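Local coordinates for SPCC1919.03c protein (Schizosaccharomyces pombe, PDB 2QRD), which probably serves as the beta subunit of AMP-activated protein kinase, holding the heterotrimer together and guiding its location and substrate choice during glucose limitation, at residues B[56-65]-B[76-86]. Residues are numbered along the deposited sequence; the frame is centred on the assembly and turned at random.
Sequences PNHVLLNHLA and LSATTRYHRKY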
loop_
_atom_site.group_PDB
_atom_site.type_symbol
_atom_site.label_atom_id
_atom_site.label_comp_id
_atom_site.label_asym_id
_atom_site.label_seq_id
_atom_site.Cartn_x
_atom_site.Cartn_y
_atom_site.Cartn_z
ATOM N N PRO B 56 6.269 -14.058 11.130
ATOM C CA PRO B 56 7.391 -14.574 10.360
ATOM C C PRO B 56 8.401 -15.298 11.236
ATOM O O PRO B 56 8.407 -15.143 12.452
ATOM C CB PRO B 56 8.014 -13.306 9.783
ATOM C CG PRO B 56 7.762 -12.271 10.834
ATOM C CD PRO B 56 6.455 -12.646 11.518
ATOM N N ASN B 57 9.231 -16.109 10.608
ATOM C CA ASN B 57 10.409 -16.654 11.252
ATOM C C ASN B 57 11.361 -15.475 11.516
ATOM O O ASN B 57 11.804 -14.791 10.577
ATOM C CB ASN B 57 11.036 -17.696 10.319
ATOM C CG ASN B 57 12.179 -18.455 10.942
ATOM O OD1 ASN B 57 12.699 -18.107 12.005
ATOM N ND2 ASN B 57 12.595 -19.510 10.260
ATOM N N HIS B 58 11.626 -15.231 12.798
ATOM C CA HIS B 58 12.519 -14.169 13.235
ATOM C C HIS B 58 13.896 -14.237 12.577
ATOM O O HIS B 58 14.547 -13.199 12.413
ATOM C CB HIS B 58 12.656 -14.146 14.762
ATOM C CG HIS B 58 11.341 -14.205 15.495
ATOM N ND1 HIS B 58 10.227 -13.479 15.107
ATOM C CD2 HIS B 58 10.967 -14.906 16.598
ATOM C CE1 HIS B 58 9.226 -13.738 15.929
ATOM N NE2 HIS B 58 9.647 -14.598 16.843
ATOM N N VAL B 59 14.344 -15.425 12.166
ATOM C CA VAL B 59 15.616 -15.490 11.435
ATOM C C VAL B 59 15.535 -14.975 9.983
ATOM O O VAL B 59 16.575 -14.751 9.375
ATOM C CB VAL B 59 16.347 -16.886 11.506
ATOM C CG1 VAL B 59 16.646 -17.305 12.958
ATOM C CG2 VAL B 59 15.577 -17.958 10.747
ATOM N N LEU B 60 14.329 -14.790 9.435
ATOM C CA LEU B 60 14.173 -14.367 8.037
ATOM C C LEU B 60 13.779 -12.897 7.887
ATOM O O LEU B 60 13.349 -12.447 6.810
ATOM C CB LEU B 60 13.166 -15.258 7.305
ATOM C CG LEU B 60 13.399 -16.777 7.299
ATOM C CD1 LEU B 60 12.182 -17.522 6.733
ATOM C CD2 LEU B 60 14.684 -17.126 6.551
ATOM N N LEU B 61 13.919 -12.159 8.977
ATOM C CA LEU B 61 13.796 -10.715 8.983
ATOM C C LEU B 61 14.849 -10.016 8.087
ATOM O O LEU B 61 16.042 -10.335 8.121
ATOM C CB LEU B 61 13.863 -10.208 10.430
ATOM C CG LEU B 61 12.532 -9.930 11.155
ATOM C CD1 LEU B 61 11.359 -10.742 10.631
ATOM C CD2 LEU B 61 12.684 -10.125 12.646
ATOM N N ASN B 62 14.372 -9.073 7.281
ATOM C CA ASN B 62 15.181 -8.331 6.314
ATOM C C ASN B 62 16.090 -9.171 5.413
ATOM O O ASN B 62 17.198 -8.789 5.086
ATOM C CB ASN B 62 15.860 -7.106 6.960
ATOM C CG ASN B 62 14.834 -6.007 7.391
ATOM O OD1 ASN B 62 14.863 -5.539 8.530
ATOM N ND2 ASN B 62 13.916 -5.634 6.491
ATOM N N HIS B 63 15.574 -10.331 5.018
ATOM C CA HIS B 63 16.055 -11.075 3.864
ATOM C C HIS B 63 15.223 -10.674 2.660
ATOM O O HIS B 63 13.996 -10.623 2.716
ATOM C CB HIS B 63 15.919 -12.589 4.094
ATOM C CG HIS B 63 16.939 -13.150 5.034
ATOM N ND1 HIS B 63 18.049 -13.840 4.599
ATOM C CD2 HIS B 63 17.033 -13.102 6.379
ATOM C CE1 HIS B 63 18.785 -14.195 5.636
ATOM N NE2 HIS B 63 18.194 -13.752 6.728
ATOM N N LEU B 64 15.899 -10.384 1.557
ATOM C CA LEU B 64 15.220 -10.041 0.338
ATOM C C LEU B 64 14.399 -11.241 -0.215
ATOM O O LEU B 64 14.934 -12.353 -0.354
ATOM C CB LEU B 64 16.242 -9.546 -0.705
ATOM C CG LEU B 64 15.774 -9.516 -2.174
ATOM C CD1 LEU B 64 14.729 -8.417 -2.380
ATOM C CD2 LEU B 64 16.928 -9.346 -3.132
ATOM N N ALA B 65 13.124 -11.008 -0.531
ATOM C CA ALA B 65 12.364 -11.927 -1.378
ATOM C C ALA B 65 12.007 -11.270 -2.749
ATOM O O ALA B 65 12.106 -10.059 -2.907
ATOM C CB ALA B 65 11.109 -12.464 -0.645
ATOM N N LEU B 76 9.895 -6.785 -5.113
ATOM C CA LEU B 76 10.884 -7.016 -4.065
ATOM C C LEU B 76 10.208 -6.846 -2.712
ATOM O O LEU B 76 9.317 -6.007 -2.577
ATOM C CB LEU B 76 12.078 -6.036 -4.206
ATOM C CG LEU B 76 12.777 -5.994 -5.583
ATOM C CD1 LEU B 76 13.864 -5.004 -5.578
ATOM C CD2 LEU B 76 13.340 -7.373 -6.051
ATOM N N SER B 77 10.588 -7.663 -1.724
ATOM C CA SER B 77 10.021 -7.530 -0.386
ATOM C C SER B 77 10.989 -7.876 0.711
ATOM O O SER B 77 11.965 -8.584 0.499
ATOM C CB SER B 77 8.750 -8.362 -0.207
ATOM O OG SER B 77 8.934 -9.733 -0.538
ATOM N N ALA B 78 10.716 -7.351 1.896
ATOM C CA ALA B 78 11.423 -7.797 3.078
ATOM C C ALA B 78 10.497 -7.618 4.279
ATOM O O ALA B 78 9.574 -6.825 4.220
ATOM C CB ALA B 78 12.757 -7.056 3.241
ATOM N N THR B 79 10.718 -8.406 5.326
ATOM C CA THR B 79 9.899 -8.362 6.537
ATOM C C THR B 79 10.719 -7.729 7.600
ATOM O O THR B 79 11.883 -8.034 7.749
ATOM C CB THR B 79 9.428 -9.774 6.993
ATOM O OG1 THR B 79 8.538 -10.308 6.009
ATOM C CG2 THR B 79 8.655 -9.712 8.321
ATOM N N THR B 80 10.128 -6.816 8.334
ATOM C CA THR B 80 10.842 -6.198 9.441
ATOM C C THR B 80 9.892 -6.028 10.627
ATOM O O THR B 80 8.672 -6.046 10.444
ATOM C CB THR B 80 11.547 -4.868 8.999
ATOM O OG1 THR B 80 12.541 -4.549 9.957
ATOM C CG2 THR B 80 10.585 -3.663 8.877
ATOM N N ARG B 81 10.456 -5.905 11.819
ATOM C CA ARG B 81 9.711 -5.647 13.052
ATOM C C ARG B 81 9.522 -4.141 13.216
ATOM O O ARG B 81 10.478 -3.372 13.090
ATOM C CB ARG B 81 10.488 -6.196 14.275
ATOM C CG ARG B 81 9.629 -6.554 15.505
ATOM C CD ARG B 81 10.423 -7.139 16.703
ATOM N NE ARG B 81 11.535 -8.030 16.331
ATOM C CZ ARG B 81 11.558 -9.369 16.459
ATOM N NH1 ARG B 81 10.524 -10.029 16.954
ATOM N NH2 ARG B 81 12.638 -10.061 16.107
ATOM N N TYR B 82 8.285 -3.728 13.469
ATOM C CA TYR B 82 7.969 -2.362 13.841
ATOM C C TYR B 82 7.373 -2.424 15.244
ATOM O O TYR B 82 6.209 -2.766 15.405
ATOM C CB TYR B 82 7.032 -1.664 12.811
ATOM C CG TYR B 82 6.771 -0.219 13.177
ATOM C CD1 TYR B 82 7.740 0.765 12.952
ATOM C CD2 TYR B 82 5.590 0.151 13.854
ATOM C CE1 TYR B 82 7.517 2.088 13.327
ATOM C CE2 TYR B 82 5.377 1.463 14.283
ATOM C CZ TYR B 82 6.333 2.425 14.015
ATOM O OH TYR B 82 6.113 3.720 14.414
ATOM N N HIS B 83 8.185 -2.070 16.247
ATOM C CA HIS B 83 7.892 -2.295 17.660
ATOM C C HIS B 83 7.542 -3.780 17.769
ATOM O O HIS B 83 8.343 -4.611 17.367
ATOM C CB HIS B 83 6.841 -1.307 18.192
ATOM C CG HIS B 83 7.230 0.129 17.995
ATOM N ND1 HIS B 83 7.425 1.002 19.044
ATOM C CD2 HIS B 83 7.513 0.831 16.869
ATOM C CE1 HIS B 83 7.785 2.185 18.573
ATOM N NE2 HIS B 83 7.843 2.108 17.257
ATOM N N ARG B 84 6.353 -4.139 18.235
ATOM C CA ARG B 84 6.042 -5.567 18.312
ATOM C C ARG B 84 5.214 -6.181 17.193
ATOM O O ARG B 84 4.794 -7.324 17.249
ATOM C CB ARG B 84 5.443 -5.859 19.696
ATOM C CG ARG B 84 6.391 -5.616 20.855
ATOM C CD ARG B 84 5.662 -5.867 22.152
ATOM N NE ARG B 84 6.532 -5.845 23.328
ATOM C CZ ARG B 84 7.373 -6.832 23.647
ATOM N NH1 ARG B 84 7.476 -7.914 22.851
ATOM N NH2 ARG B 84 8.120 -6.739 24.752
ATOM N N LYS B 85 5.029 -5.434 16.134
ATOM C CA LYS B 85 4.329 -5.961 14.962
ATOM C C LYS B 85 5.290 -6.114 13.786
ATOM O O LYS B 85 6.396 -5.625 13.842
ATOM C CB LYS B 85 3.106 -5.087 14.655
ATOM C CG LYS B 85 2.151 -5.036 15.883
ATOM C CD LYS B 85 0.834 -4.359 15.553
ATOM C CE LYS B 85 -0.043 -4.316 16.824
ATOM N NZ LYS B 85 -1.275 -3.579 16.465
ATOM N N TYR B 86 4.884 -6.823 12.746
ATOM C CA TYR B 86 5.746 -7.071 11.604
ATOM C C TYR B 86 5.154 -6.503 10.330
ATOM O O TYR B 86 3.985 -6.682 10.090
ATOM C CB TYR B 86 5.939 -8.581 11.481
ATOM C CG TYR B 86 6.562 -9.174 12.721
ATOM C CD1 TYR B 86 5.768 -9.718 13.726
ATOM C CD2 TYR B 86 7.947 -9.159 12.903
ATOM C CE1 TYR B 86 6.327 -10.247 14.865
ATOM C CE2 TYR B 86 8.524 -9.688 14.023
ATOM C CZ TYR B 86 7.718 -10.225 15.015
ATOM O OH TYR B 86 8.283 -10.755 16.166
HETATM O O HOH W 1 12.571 -10.648 4.969
#
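Pro56 lies over one face of the Tyr86 ring, its CD 3.8 Å from the ring centroid and 18° off the normal, a CH-pi contact. The His58 ring runs nearly parallel to that of Tyr86 but is slid so far that the two barely overlap, centroids 5.9 Å apart; over one face of the imidazole comes Arg81 NH1. With CG beside its backbone N (chi1 -59°), the tyrosine reaches both Pro56 and His58, and an alanine here would probably leave Pro56 CD without the ring face it packs on and His58 without its aromatic neighbour. Leu61 fills in beside them, CD1 3.7 Å from Thr79 CG2 and CD2 against the Arg81 guanidinium.

Farther along, polar groups take over, an example of how a loop without regular structure can dock on a strand. Asn62 N gives a 2.7 Å bond to Thr79 O, and a water donates to Leu60 O and His63 O while accepting from Thr79 N. Asn62 OD1 lies 2.9 Å from Thr80 OG1, a hydroxyl hydrogen-bonded to Lys118 O of the kinase subunit. True antiparallel pairing begins at Ala65 and Ser77, whose backbones exchange two bonds.

The loop thus leads into strand 65-67, beside strand 74-82, which in turn pairs with strand 85-93; within this beta-subunit interaction domain, the kinase chain extends the sheet at Ala65 and another subunit at Tyr86.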